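Local coordinates for protein HhaI Restriction Endonuclease (Haemophilus parahaemolyticus, PDB 6UKF) that recognises the double-stranded DNA sequence GCGC and, as a restriction endonuclease, cuts both strands at that site, at residues A[9-14]-A[135-139]; A[37-43]-A[252-258]; A[110-114]-A[148-152]; A[143-147]-A[244-248]. All coordinates share one frame; numbering follows the deposited sequence.

Contact 1 (A[9-14]-A[135-139]); sequences FCVTYL and DFIIF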
loop_
_atom_site.group_PDB
_atom_site.type_symbol
_atom_site.label_atom_id
_atom_site.label_comp_id
_atom_site.label_asym_id
_atom_site.label_seq_id
_atom_site.Cartn_x
_atom_site.Cartn_y
_atom_site.Cartn_z
ATOM N N PHE A 9 5.068 -1.573 -16.463
ATOM C CA PHE A 9 4.919 -0.579 -17.526
ATOM C C PHE A 9 5.762 0.659 -17.240
ATOM O O PHE A 9 6.461 1.169 -18.125
ATOM C CB PHE A 9 3.419 -0.257 -17.603
ATOM C CG PHE A 9 3.017 0.718 -18.675
ATOM C CD1 PHE A 9 3.362 0.529 -20.003
ATOM C CD2 PHE A 9 2.212 1.797 -18.347
ATOM C CE1 PHE A 9 2.946 1.432 -20.974
ATOM C CE2 PHE A 9 1.794 2.690 -19.307
ATOM C CZ PHE A 9 2.161 2.510 -20.620
ATOM N N CYS A 10 5.736 1.137 -15.995
ATOM C CA CYS A 10 6.504 2.325 -15.632
ATOM C C CYS A 10 8.004 2.056 -15.664
ATOM O O CYS A 10 8.779 2.874 -16.173
ATOM C CB CYS A 10 6.090 2.803 -14.239
ATOM S SG CYS A 10 4.451 3.547 -14.152
ATOM N N VAL A 11 8.437 0.924 -15.102
ATOM C CA VAL A 11 9.867 0.616 -15.063
ATOM C C VAL A 11 10.408 0.438 -16.474
ATOM O O VAL A 11 11.502 0.913 -16.804
ATOM C CB VAL A 11 10.129 -0.628 -14.193
ATOM C CG1 VAL A 11 11.603 -1.037 -14.258
ATOM C CG2 VAL A 11 9.717 -0.375 -12.759
ATOM N N THR A 12 9.652 -0.253 -17.327
ATOM C CA THR A 12 10.079 -0.450 -18.707
ATOM C C THR A 12 10.245 0.885 -19.419
ATOM O O THR A 12 11.217 1.092 -20.156
ATOM C CB THR A 12 9.058 -1.325 -19.432
ATOM O OG1 THR A 12 8.969 -2.598 -18.779
ATOM C CG2 THR A 12 9.450 -1.521 -20.891
ATOM N N TYR A 13 9.305 1.806 -19.206
ATOM C CA TYR A 13 9.408 3.126 -19.817
ATOM C C TYR A 13 10.657 3.853 -19.341
ATOM O O TYR A 13 11.390 4.446 -20.142
ATOM C CB TYR A 13 8.164 3.950 -19.489
ATOM C CG TYR A 13 8.299 5.400 -19.887
ATOM C CD1 TYR A 13 8.146 5.790 -21.208
ATOM C CD2 TYR A 13 8.590 6.378 -18.945
ATOM C CE1 TYR A 13 8.275 7.113 -21.583
ATOM C CE2 TYR A 13 8.722 7.704 -19.308
ATOM C CZ TYR A 13 8.562 8.068 -20.630
ATOM O OH TYR A 13 8.691 9.387 -21.002
ATOM N N LEU A 14 10.908 3.836 -18.032
ATOM C CA LEU A 14 12.066 4.543 -17.497
ATOM C C LEU A 14 13.360 4.006 -18.093
ATOM O O LEU A 14 14.229 4.775 -18.514
ATOM C CB LEU A 14 12.089 4.431 -15.974
ATOM C CG LEU A 14 11.030 5.263 -15.255
ATOM C CD1 LEU A 14 10.918 4.831 -13.803
ATOM C CD2 LEU A 14 11.357 6.743 -15.357
ATOM N N ASP A 135 -0.195 9.422 -21.077
ATOM C CA ASP A 135 1.227 9.693 -21.193
ATOM C C ASP A 135 1.847 9.596 -19.806
ATOM O O ASP A 135 1.179 9.815 -18.791
ATOM C CB ASP A 135 1.494 11.097 -21.747
ATOM C CG ASP A 135 1.089 11.242 -23.202
ATOM O OD1 ASP A 135 1.411 10.342 -24.007
ATOM O OD2 ASP A 135 0.451 12.260 -23.543
ATOM N N PHE A 136 3.135 9.276 -19.770
ATOM C CA PHE A 136 3.827 9.156 -18.496
ATOM C C PHE A 136 4.085 10.531 -17.902
ATOM O O PHE A 136 4.417 11.486 -18.611
ATOM C CB PHE A 136 5.137 8.394 -18.663
ATOM C CG PHE A 136 4.944 6.923 -18.856
ATOM C CD1 PHE A 136 4.652 6.107 -17.777
ATOM C CD2 PHE A 136 5.040 6.357 -20.113
ATOM C CE1 PHE A 136 4.465 4.755 -17.947
ATOM C CE2 PHE A 136 4.856 5.001 -20.290
ATOM C CZ PHE A 136 4.571 4.201 -19.207
ATOM N N ILE A 137 3.924 10.618 -16.588
ATOM C CA ILE A 137 4.087 11.850 -15.830
ATOM C C ILE A 137 5.047 11.545 -14.691
ATOM O O ILE A 137 4.787 10.646 -13.885
ATOM C CB ILE A 137 2.738 12.344 -15.283
ATOM C CG1 ILE A 137 1.786 12.672 -16.437
ATOM C CG2 ILE A 137 2.944 13.548 -14.384
ATOM C CD1 ILE A 137 0.334 12.765 -16.028
ATOM N N ILE A 138 6.156 12.277 -14.632
ATOM C CA ILE A 138 7.178 12.093 -13.608
ATOM C C ILE A 138 7.350 13.423 -12.894
ATOM O O ILE A 138 7.535 14.458 -13.542
ATOM C CB ILE A 138 8.516 11.645 -14.223
ATOM C CG1 ILE A 138 8.340 10.342 -15.008
ATOM C CG2 ILE A 138 9.569 11.485 -13.132
ATOM C CD1 ILE A 138 9.535 9.977 -15.857
ATOM N N PHE A 139 7.303 13.403 -11.565
ATOM C CA PHE A 139 7.376 14.662 -10.842
ATOM C C PHE A 139 8.042 14.476 -9.490
ATOM O O PHE A 139 7.952 13.396 -8.891
ATOM C CB PHE A 139 5.990 15.304 -10.671
ATOM C CG PHE A 139 5.034 14.496 -9.843
ATOM C CD1 PHE A 139 5.012 14.625 -8.465
ATOM C CD2 PHE A 139 4.142 13.625 -10.443
ATOM C CE1 PHE A 139 4.127 13.890 -7.700
ATOM C CE2 PHE A 139 3.253 12.891 -9.684
ATOM C CZ PHE A 139 3.244 13.024 -8.311
#

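Contact 2 (A[37-43]-A[252-258]); sequences FTGNNPF and FEAAISL. With EDO (1,2-ethanediol), chain L; EDO (1,2-ethanediol), chain J; EDO (1,2-ethanediol), chain I.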
loop_
_atom_site.group_PDB
_atom_site.type_symbol
_atom_site.label_atom_id
_atom_site.label_comp_id
_atom_site.label_asym_id
_atom_site.label_seq_id
_atom_site.Cartn_x
_atom_site.Cartn_y
_atom_site.Cartn_z
ATOM N N PHE A 37 16.407 4.130 -8.617
ATOM C CA PHE A 37 17.387 4.651 -9.558
ATOM C C PHE A 37 18.776 4.384 -8.989
ATOM O O PHE A 37 19.097 4.840 -7.887
ATOM C CB PHE A 37 17.186 6.145 -9.780
ATOM C CG PHE A 37 18.310 6.779 -10.530
ATOM C CD1 PHE A 37 18.566 6.420 -11.842
ATOM C CD2 PHE A 37 19.131 7.709 -9.918
ATOM C CE1 PHE A 37 19.612 6.992 -12.536
ATOM C CE2 PHE A 37 20.178 8.282 -10.607
ATOM C CZ PHE A 37 20.420 7.923 -11.918
ATOM N N THR A 38 19.597 3.652 -9.740
ATOM C CA THR A 38 20.856 3.091 -9.246
ATOM C C THR A 38 22.081 3.863 -9.725
ATOM O O THR A 38 23.122 3.264 -10.014
ATOM C CB THR A 38 20.973 1.624 -9.653
ATOM O OG1 THR A 38 20.968 1.526 -11.081
ATOM C CG2 THR A 38 19.823 0.811 -9.090
ATOM N N GLY A 39 21.999 5.186 -9.809
ATOM C CA GLY A 39 23.107 6.015 -10.228
ATOM C C GLY A 39 23.860 6.627 -9.063
ATOM O O GLY A 39 23.773 6.173 -7.917
ATOM N N ASN A 40 24.620 7.685 -9.368
ATOM C CA ASN A 40 25.434 8.346 -8.353
ATOM C C ASN A 40 24.606 9.197 -7.405
ATOM O O ASN A 40 25.090 9.550 -6.324
ATOM C CB ASN A 40 26.494 9.231 -9.009
ATOM C CG ASN A 40 27.655 8.435 -9.573
ATOM O OD1 ASN A 40 27.902 7.302 -9.161
ATOM N ND2 ASN A 40 28.380 9.030 -10.515
ATOM N N ASN A 41 23.383 9.544 -7.797
ATOM C CA ASN A 41 22.422 10.250 -6.957
ATOM C C ASN A 41 21.218 9.329 -6.799
ATOM O O ASN A 41 20.165 9.554 -7.411
ATOM C CB ASN A 41 22.016 11.569 -7.610
ATOM C CG ASN A 41 20.975 12.325 -6.808
ATOM O OD1 ASN A 41 20.984 12.308 -5.577
ATOM N ND2 ASN A 41 20.069 12.992 -7.507
ATOM N N PRO A 42 21.344 8.271 -6.004
ATOM C CA PRO A 42 20.283 7.263 -5.954
ATOM C C PRO A 42 19.057 7.777 -5.224
ATOM O O PRO A 42 19.143 8.584 -4.297
ATOM C CB PRO A 42 20.931 6.110 -5.181
ATOM C CG PRO A 42 21.924 6.783 -4.304
ATOM C CD PRO A 42 22.470 7.924 -5.118
ATOM N N PHE A 43 17.900 7.288 -5.654
ATOM C CA PHE A 43 16.652 7.604 -4.980
ATOM C C PHE A 43 15.600 6.622 -5.459
ATOM O O PHE A 43 15.751 5.979 -6.502
ATOM C CB PHE A 43 16.191 9.043 -5.251
ATOM C CG PHE A 43 16.066 9.379 -6.710
ATOM C CD1 PHE A 43 17.117 9.978 -7.381
ATOM C CD2 PHE A 43 14.905 9.097 -7.413
ATOM C CE1 PHE A 43 17.019 10.287 -8.722
ATOM C CE2 PHE A 43 14.802 9.405 -8.757
ATOM C CZ PHE A 43 15.860 10.004 -9.412
ATOM N N PHE A 252 13.627 15.889 -12.958
ATOM C CA PHE A 252 13.974 14.472 -12.967
ATOM C C PHE A 252 15.228 14.224 -13.791
ATOM O O PHE A 252 16.121 13.476 -13.375
ATOM C CB PHE A 252 12.811 13.660 -13.531
ATOM C CG PHE A 252 13.070 12.183 -13.571
ATOM C CD1 PHE A 252 13.136 11.450 -12.398
ATOM C CD2 PHE A 252 13.249 11.525 -14.777
ATOM C CE1 PHE A 252 13.371 10.092 -12.425
ATOM C CE2 PHE A 252 13.490 10.162 -14.808
ATOM C CZ PHE A 252 13.547 9.446 -13.631
ATOM N N GLU A 253 15.305 14.840 -14.968
ATOM C CA GLU A 253 16.469 14.668 -15.824
ATOM C C GLU A 253 17.728 15.209 -15.170
ATOM O O GLU A 253 18.820 14.675 -15.398
ATOM C CB GLU A 253 16.191 15.314 -17.179
ATOM C CG GLU A 253 15.159 14.511 -17.952
ATOM C CD GLU A 253 14.726 15.147 -19.249
ATOM O OE1 GLU A 253 15.238 16.232 -19.594
ATOM O OE2 GLU A 253 13.863 14.547 -19.925
ATOM N N ALA A 254 17.603 16.246 -14.343
ATOM C CA ALA A 254 18.751 16.707 -13.573
ATOM C C ALA A 254 19.128 15.688 -12.507
ATOM O O ALA A 254 20.303 15.336 -12.358
ATOM C CB ALA A 254 18.445 18.061 -12.935
ATOM N N ALA A 255 18.133 15.186 -11.769
ATOM C CA ALA A 255 18.411 14.282 -10.657
ATOM C C ALA A 255 19.171 13.043 -11.115
ATOM O O ALA A 255 20.099 12.589 -10.434
ATOM C CB ALA A 255 17.101 13.879 -9.979
ATOM N N ILE A 256 18.786 12.468 -12.258
ATOM C CA ILE A 256 19.438 11.248 -12.729
ATOM C C ILE A 256 20.779 11.522 -13.388
ATOM O O ILE A 256 21.487 10.570 -13.746
ATOM C CB ILE A 256 18.540 10.432 -13.680
ATOM C CG1 ILE A 256 18.254 11.213 -14.964
ATOM C CG2 ILE A 256 17.252 10.044 -12.977
ATOM C CD1 ILE A 256 17.436 10.444 -15.981
ATOM N N SER A 257 21.153 12.791 -13.552
ATOM C CA SER A 257 22.398 13.167 -14.198
ATOM C C SER A 257 23.458 13.668 -13.229
ATOM O O SER A 257 24.610 13.847 -13.638
ATOM C CB SER A 257 22.127 14.256 -15.246
ATOM O OG SER A 257 21.230 13.788 -16.238
ATOM N N LEU A 258 23.110 13.895 -11.966
ATOM C CA LEU A 258 24.069 14.387 -10.983
ATOM C C LEU A 258 25.122 13.326 -10.665
ATOM O O LEU A 258 24.807 12.146 -10.495
ATOM C CB LEU A 258 23.343 14.814 -9.704
ATOM C CG LEU A 258 22.274 15.900 -9.859
ATOM C CD1 LEU A 258 21.727 16.307 -8.502
ATOM C CD2 LEU A 258 22.827 17.108 -10.606
ATOM O OXT LEU A 258 26.316 13.623 -10.568
HETATM C C1 EDO L . 20.504 8.178 -16.176
HETATM O O1 EDO L . 21.638 8.118 -15.303
HETATM C C2 EDO L . 20.964 8.404 -17.613
HETATM O O2 EDO L . 21.820 9.550 -17.675
HETATM C C1 EDO J . 13.924 17.728 -22.376
HETATM O O1 EDO J . 13.663 18.270 -21.076
HETATM C C2 EDO J . 13.985 16.209 -22.290
HETATM O O2 EDO J . 14.137 15.660 -23.603
HETATM C C1 EDO I . 18.745 6.214 -1.472
HETATM O O1 EDO I . 18.461 7.618 -1.451
HETATM C C2 EDO I . 19.490 5.811 -0.203
HETATM O O2 EDO I . 18.635 5.966 0.937
HETATM O O HOH W 1 22.873 10.361 -10.680
#

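Contact 3 (A[110-114]-A[148-152]); sequences ESVFV and FNVSC. With CA (calcium ion), chain R; EDO (1,2-ethanediol), chain F.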
loop_
_atom_site.group_PDB
_atom_site.type_symbol
_atom_site.label_atom_id
_atom_site.label_comp_id
_atom_site.label_asym_id
_atom_site.label_seq_id
_atom_site.Cartn_x
_atom_site.Cartn_y
_atom_site.Cartn_z
ATOM N N GLU A 110 -6.621 19.939 2.811
ATOM C CA GLU A 110 -5.909 18.989 1.967
ATOM C C GLU A 110 -4.402 19.133 2.120
ATOM O O GLU A 110 -3.669 18.142 2.026
ATOM C CB GLU A 110 -6.327 19.208 0.516
ATOM C CG GLU A 110 -5.824 18.162 -0.449
ATOM C CD GLU A 110 -6.275 18.430 -1.868
ATOM O OE1 GLU A 110 -6.823 19.522 -2.122
ATOM O OE2 GLU A 110 -6.088 17.545 -2.728
ATOM N N SER A 111 -3.925 20.354 2.375
ATOM C CA SER A 111 -2.492 20.586 2.514
ATOM C C SER A 111 -1.894 19.813 3.684
ATOM O O SER A 111 -0.717 19.440 3.635
ATOM C CB SER A 111 -2.227 22.080 2.687
ATOM O OG SER A 111 -2.941 22.591 3.797
ATOM N N VAL A 112 -2.666 19.576 4.748
ATOM C CA VAL A 112 -2.163 18.752 5.846
ATOM C C VAL A 112 -1.799 17.367 5.335
ATOM O O VAL A 112 -0.747 16.810 5.678
ATOM C CB VAL A 112 -3.202 18.669 6.980
ATOM C CG1 VAL A 112 -2.746 17.677 8.047
ATOM C CG2 VAL A 112 -3.451 20.036 7.584
ATOM N N PHE A 113 -2.675 16.788 4.515
ATOM C CA PHE A 113 -2.455 15.442 4.007
ATOM C C PHE A 113 -1.331 15.424 2.985
ATOM O O PHE A 113 -0.498 14.512 2.988
ATOM C CB PHE A 113 -3.750 14.923 3.389
ATOM C CG PHE A 113 -4.945 15.052 4.293
ATOM C CD1 PHE A 113 -4.843 14.810 5.655
ATOM C CD2 PHE A 113 -6.170 15.426 3.780
ATOM C CE1 PHE A 113 -5.946 14.929 6.479
ATOM C CE2 PHE A 113 -7.274 15.547 4.599
ATOM C CZ PHE A 113 -7.161 15.299 5.948
ATOM N N VAL A 114 -1.291 16.423 2.103
ATOM C CA VAL A 114 -0.182 16.530 1.162
ATOM C C VAL A 114 1.135 16.638 1.915
ATOM O O VAL A 114 2.135 16.015 1.541
ATOM C CB VAL A 114 -0.394 17.724 0.215
ATOM C CG1 VAL A 114 0.874 17.989 -0.594
ATOM C CG2 VAL A 114 -1.577 17.466 -0.699
ATOM N N PHE A 148 -1.991 15.396 -7.786
ATOM C CA PHE A 148 -2.979 14.526 -7.168
ATOM C C PHE A 148 -3.864 15.303 -6.210
ATOM O O PHE A 148 -3.382 16.133 -5.433
ATOM C CB PHE A 148 -2.310 13.392 -6.378
ATOM C CG PHE A 148 -1.820 12.261 -7.234
ATOM C CD1 PHE A 148 -2.699 11.296 -7.692
ATOM C CD2 PHE A 148 -0.483 12.156 -7.574
ATOM C CE1 PHE A 148 -2.256 10.251 -8.477
ATOM C CE2 PHE A 148 -0.034 11.111 -8.359
ATOM C CZ PHE A 148 -0.923 10.157 -8.813
ATOM N N ASN A 149 -5.161 15.025 -6.280
ATOM C CA ASN A 149 -6.073 15.340 -5.193
ATOM C C ASN A 149 -5.912 14.287 -4.105
ATOM O O ASN A 149 -5.655 13.115 -4.389
ATOM C CB ASN A 149 -7.516 15.323 -5.694
ATOM C CG ASN A 149 -7.779 16.374 -6.760
ATOM O OD1 ASN A 149 -8.287 16.072 -7.841
ATOM N ND2 ASN A 149 -7.425 17.614 -6.461
ATOM N N VAL A 150 -6.058 14.711 -2.851
ATOM C CA VAL A 150 -5.816 13.842 -1.706
ATOM C C VAL A 150 -6.992 13.914 -0.747
ATOM O O VAL A 150 -7.543 14.992 -0.502
ATOM C CB VAL A 150 -4.511 14.219 -0.972
ATOM C CG1 VAL A 150 -4.217 13.215 0.143
ATOM C CG2 VAL A 150 -3.353 14.301 -1.950
ATOM N N SER A 151 -7.374 12.761 -0.205
ATOM C CA SER A 151 -8.315 12.677 0.899
ATOM C C SER A 151 -7.765 11.703 1.933
ATOM O O SER A 151 -6.812 10.958 1.682
ATOM C CB SER A 151 -9.713 12.246 0.437
ATOM O OG SER A 151 -9.710 10.911 -0.028
ATOM N N CYS A 152 -8.383 11.713 3.109
ATOM C CA CYS A 152 -7.873 10.973 4.252
ATOM C C CYS A 152 -9.044 10.393 5.024
ATOM O O CYS A 152 -10.011 11.103 5.308
ATOM C CB CYS A 152 -7.054 11.911 5.144
ATOM S SG CYS A 152 -6.425 11.177 6.648
HETATM CA CA CA R . -10.675 8.834 1.631
HETATM C C1 EDO F . -9.083 10.849 -3.641
HETATM O O1 EDO F . -10.026 10.520 -2.617
HETATM C C2 EDO F . -8.742 12.332 -3.566
HETATM O O2 EDO F . -9.925 13.120 -3.723
#

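Contact 4 (A[143-147]-A[244-248]); sequences HFEHY and ILNED. With PO4 (phosphate ion), chain Q.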
loop_
_atom_site.group_PDB
_atom_site.type_symbol
_atom_site.label_atom_id
_atom_site.label_comp_id
_atom_site.label_asym_id
_atom_site.label_seq_id
_atom_site.Cartn_x
_atom_site.Cartn_y
_atom_site.Cartn_z
ATOM N N HIS A 143 6.359 18.697 -5.382
ATOM C CA HIS A 143 5.277 19.273 -6.173
ATOM C C HIS A 143 4.040 18.383 -6.223
ATOM O O HIS A 143 3.192 18.555 -7.103
ATOM C CB HIS A 143 5.760 19.609 -7.580
ATOM C CG HIS A 143 6.694 20.773 -7.619
ATOM N ND1 HIS A 143 7.199 21.279 -8.793
ATOM C CD2 HIS A 143 7.209 21.538 -6.627
ATOM C CE1 HIS A 143 7.995 22.298 -8.528
ATOM N NE2 HIS A 143 8.018 22.477 -7.220
ATOM N N PHE A 144 3.906 17.473 -5.257
ATOM C CA PHE A 144 2.840 16.475 -5.266
ATOM C C PHE A 144 1.462 17.085 -5.492
ATOM O O PHE A 144 0.647 16.527 -6.236
ATOM C CB PHE A 144 2.872 15.727 -3.930
ATOM C CG PHE A 144 2.069 14.467 -3.916
ATOM C CD1 PHE A 144 2.646 13.267 -4.282
ATOM C CD2 PHE A 144 0.743 14.475 -3.524
ATOM C CE1 PHE A 144 1.917 12.098 -4.267
ATOM C CE2 PHE A 144 0.009 13.310 -3.510
ATOM C CZ PHE A 144 0.598 12.121 -3.883
ATOM N N GLU A 145 1.171 18.214 -4.842
ATOM C CA GLU A 145 -0.186 18.751 -4.868
ATOM C C GLU A 145 -0.607 19.221 -6.254
ATOM O O GLU A 145 -1.806 19.393 -6.498
ATOM C CB GLU A 145 -0.336 19.890 -3.852
ATOM C CG GLU A 145 0.310 21.223 -4.240
ATOM C CD GLU A 145 1.815 21.258 -4.022
ATOM O OE1 GLU A 145 2.378 20.266 -3.684
ATOM O OE2 GLU A 145 2.446 22.414 -4.220
ATOM N N HIS A 146 0.344 19.448 -7.158
ATOM C CA HIS A 146 0.008 19.864 -8.512
ATOM C C HIS A 146 -0.481 18.712 -9.375
ATOM O O HIS A 146 -0.954 18.953 -10.492
ATOM C CB HIS A 146 1.220 20.527 -9.165
ATOM C CG HIS A 146 1.660 21.777 -8.470
ATOM N ND1 HIS A 146 0.889 22.919 -8.440
ATOM C CD2 HIS A 146 2.782 22.061 -7.771
ATOM C CE1 HIS A 146 1.521 23.854 -7.756
ATOM N NE2 HIS A 146 2.673 23.360 -7.339
ATOM N N TYR A 147 -0.392 17.483 -8.885
ATOM C CA TYR A 147 -0.706 16.297 -9.667
ATOM C C TYR A 147 -1.855 15.482 -9.107
ATOM O O TYR A 147 -2.625 14.915 -9.884
ATOM C CB TYR A 147 0.540 15.412 -9.767
ATOM C CG TYR A 147 1.644 16.091 -10.530
ATOM C CD1 TYR A 147 2.559 16.907 -9.882
ATOM C CD2 TYR A 147 1.749 15.951 -11.906
ATOM C CE1 TYR A 147 3.562 17.548 -10.581
ATOM C CE2 TYR A 147 2.749 16.585 -12.612
ATOM C CZ TYR A 147 3.649 17.384 -11.947
ATOM O OH TYR A 147 4.648 18.011 -12.654
ATOM N N ILE A 244 4.203 23.366 -15.016
ATOM C CA ILE A 244 4.776 22.592 -13.919
ATOM C C ILE A 244 5.262 21.240 -14.422
ATOM O O ILE A 244 6.351 20.776 -14.060
ATOM C CB ILE A 244 3.745 22.449 -12.782
ATOM C CG1 ILE A 244 3.382 23.836 -12.242
ATOM C CG2 ILE A 244 4.277 21.524 -11.689
ATOM C CD1 ILE A 244 2.397 23.830 -11.105
ATOM N N LEU A 245 4.462 20.587 -15.263
ATOM C CA LEU A 245 4.840 19.282 -15.789
ATOM C C LEU A 245 6.201 19.342 -16.472
ATOM O O LEU A 245 7.067 18.492 -16.241
ATOM C CB LEU A 245 3.772 18.819 -16.776
ATOM C CG LEU A 245 3.939 17.429 -17.383
ATOM C CD1 LEU A 245 3.520 16.371 -16.380
ATOM C CD2 LEU A 245 3.134 17.330 -18.665
ATOM N N ASN A 246 6.411 20.353 -17.313
ATOM C CA ASN A 246 7.656 20.428 -18.069
ATOM C C ASN A 246 8.849 20.705 -17.163
ATOM O O ASN A 246 9.904 20.080 -17.317
ATOM C CB ASN A 246 7.544 21.478 -19.174
ATOM C CG ASN A 246 6.755 20.982 -20.370
ATOM O OD1 ASN A 246 6.594 19.777 -20.567
ATOM N ND2 ASN A 246 6.268 21.911 -21.180
ATOM N N GLU A 247 8.720 21.640 -16.219
ATOM C CA GLU A 247 9.853 21.899 -15.336
ATOM C C GLU A 247 10.143 20.695 -14.448
ATOM O O GLU A 247 11.304 20.444 -14.103
ATOM C CB GLU A 247 9.630 23.169 -14.517
ATOM C CG GLU A 247 8.533 23.079 -13.474
ATOM C CD GLU A 247 8.282 24.406 -12.778
ATOM O OE1 GLU A 247 8.904 25.420 -13.163
ATOM O OE2 GLU A 247 7.454 24.436 -11.844
ATOM N N ASP A 248 9.110 19.923 -14.102
ATOM C CA ASP A 248 9.310 18.739 -13.275
ATOM C C ASP A 248 10.009 17.626 -14.039
ATOM O O ASP A 248 10.803 16.882 -13.452
ATOM C CB ASP A 248 7.977 18.278 -12.691
ATOM C CG ASP A 248 7.563 19.119 -11.519
ATOM O OD1 ASP A 248 6.469 19.006 -11.059
ATOM O OD2 ASP A 248 8.491 19.956 -11.073
HETATM P P PO4 Q . -2.604 23.297 -8.811
HETATM O O1 PO4 Q . -3.764 22.537 -9.406
HETATM O O2 PO4 Q . -2.995 24.742 -8.628
HETATM O O3 PO4 Q . -2.236 22.701 -7.475
HETATM O O4 PO4 Q . -1.414 23.215 -9.736
#

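Contact 1 (A[9-14]-A[135-139])
Phe136 reaches out from the start of strand 136-139 and puts its ring against Tyr13 and Phe9, two residues one turn apart on the helix; the three rings form an aromatic cluster. The Tyr13 pair is an offset stack with centroids 4.0 Å apart and planes at 17°. The two side chains run past each other in opposite directions, so each lays its own CB over the other's ring: Tyr13 CB sits 3.8 Å from the Phe136 centroid, and Phe136 CB 4.0 Å from that of Tyr13. With CG anti to the backbone N (chi1 170°), Tyr13 leans out to the strand, while its hydroxyl goes on to a hydrogen bond with Arg249. Phe9 meets the far end of Phe136 obliquely, the pair being neither a stack nor edge-to-face; the shortest carbon approach there is doubtful. The helix crosses the strand at 78°; helix 3-18 lies over a face of the mixed sheet, of which 136-140 is an outer strand, consistent with the alpha/beta core of PD-(D/E)XK nucleases. Sulfur enters at the rim: Cys10 SG lies at the edge of the Phe136 ring, 4.0 Å from Phe136 CE1. Aliphatic packing follows two residues along the strand, at Ile138. Ile138 CD1 lies 3.7 Å from Leu14 CD2 and, at 4.2 Å from Tyr13 CE2, also borders the edge of the tyrosine ring. No hydrogen bond crosses between 9-14 and 135-139.

Contact 2 (A[37-43]-A[252-258])
Ile256 presses its CG2 methyl squarely over the centre of the Phe37 ring, 3.9 Å from the centroid and only 9° off the normal, while the backbone N of Gly39 covers the opposite face. Ile256 CG1 takes the hindered place between backbone N and carbonyl carbon (chi1 64°), which leaves CG2 to fill the interface. The same methyl also reaches the rim of the Phe43 ring, with Ile256 CG2 3.8 Å from Phe43 CZ. Around that ring end, Phe252 CE1 meets the edge in plane and Ala255 CB comes in obliquely, 3.8 Å from Phe43 CE1. Asn41 closes this close-fitting part with one nearly straight hydrogen bond: Asn41 ND2 donates to Ala255 O at 3.0 Å (169°), the acceptor lying almost in the amide plane. Beyond it, the contact thins out at the C terminus. Asn40 CB is 3.7 Å from Leu258 O, and a water does much of the joining, accepting from Asn41 N and donating to Leu258 O at 2.6 Å, with a weak bond to Ile256 O. A 1,2-ethanediol, probably from the crystallisation liquor, also donates to Ile256 O. The loop belongs to a beta hairpin linking antiparallel strands 35-37 and 43-47, its base marked by the bond from Phe37 N to Phe43 O, and here the hairpin packs on the end of the C-terminal helix.

Contact 3 (A[110-114]-A[148-152])
Helix 110-114 passes across strand 148-152 nearly at a right angle, the axes 97° apart in direction and 7.8 Å apart at closest approach, with Glu110 and Val150 the nearest pair by CA. The glutamate reaches over fully stretched, CG anti to the backbone N (chi1 -171°), and its OE2 accepts the N-H of Val150 at 2.8 Å. The N-H comes to the anti side of the carboxylate, 22° out of its plane. Two apolar contacts fork from the Val150 side chain: CG1 meets Phe113 CB at 3.7 Å, and CG2 meets Val114 CG2 at 3.8 Å. Next along the strand on this side, Cys152 sets its CB over the middle of the Phe113 ring, 3.4 Å from the centroid, while Cys152 SG lies oblique to the ring, 4.3 Å from its centroid. Ser151 points away from the helix; its OG binds the calcium ion at 2.8 Å, a site shared with Thr153, and exchanges a hydrogen bond with a 1,2-ethanediol. In the antiparallel sheet, Cys152 bonds through its backbone to Ile106, whereas two residues earlier Val150 N is met by the Glu110 carboxylate, whose probable negative charge would strengthen the bond. Among the strand's side chains, Val150 and Cys152 therefore give the helix a carbon-and-sulfur surface, while Ser151 OG faces the metal.

Contact 4 (A[143-147]-A[244-248])
The His146 ring carries Ile244 CD1 over one face, 3.4 Å from the centroid, and the carboxylate carbon of Glu145 over the other. At its edge ND1 donates to phosphate O4 in an almost linear bond of 2.7 Å (174°); Lys237 binds the same ion, which probably came from the crystallisation liquor. Tyr147 uses its edge instead: Leu245 CD1 lies in plane, 3.9 Å from Tyr147 CE2, and the hydroxyl Tyr147 OH donates to Asp248 OD1 at 2.6 Å, on the anti side of the carboxylate. His143 shares that carboxylate, approaching at a slant, with Asp248 OD1 at the edge of its ring and weak bonds from ND1 to both oxygens; ring and carboxylate planes are 42° apart. The buried Asp248 is thus gripped by two side chains of the loop. This loop leads from strand 136-140 to strand 148-156; Tyr147 stacks on Phe139, Glu145 forms a salt bridge to Lys118, and the loop lies between helix 110-123 and helix 242-255.

In the fold
Helix 242-255 serves both contact 4, near its start, and contact 2, at its end, their centres 18 Å apart. Contact 1 touches each of them: Ile138 CG2 lies 3.6 Å from Phe252 CG, and Ile137 CG2 lies 3.5 Å from Leu245 CD1, so strand 136-140 packs on this helix as well as on helix 3-18, which contact 1 joins to it. Contact 4 leads on to contact 3, about 15 Å away between centres, through Val150 CG2 and Phe144 CE2 at 3.8 Å. Contact 3 alone includes a calcium ligand, Ser151. Contacts 1 and 3 each come within about 8 Å of the bound DNA by nearest atoms, whereas contact 2 stays about 13 Å off.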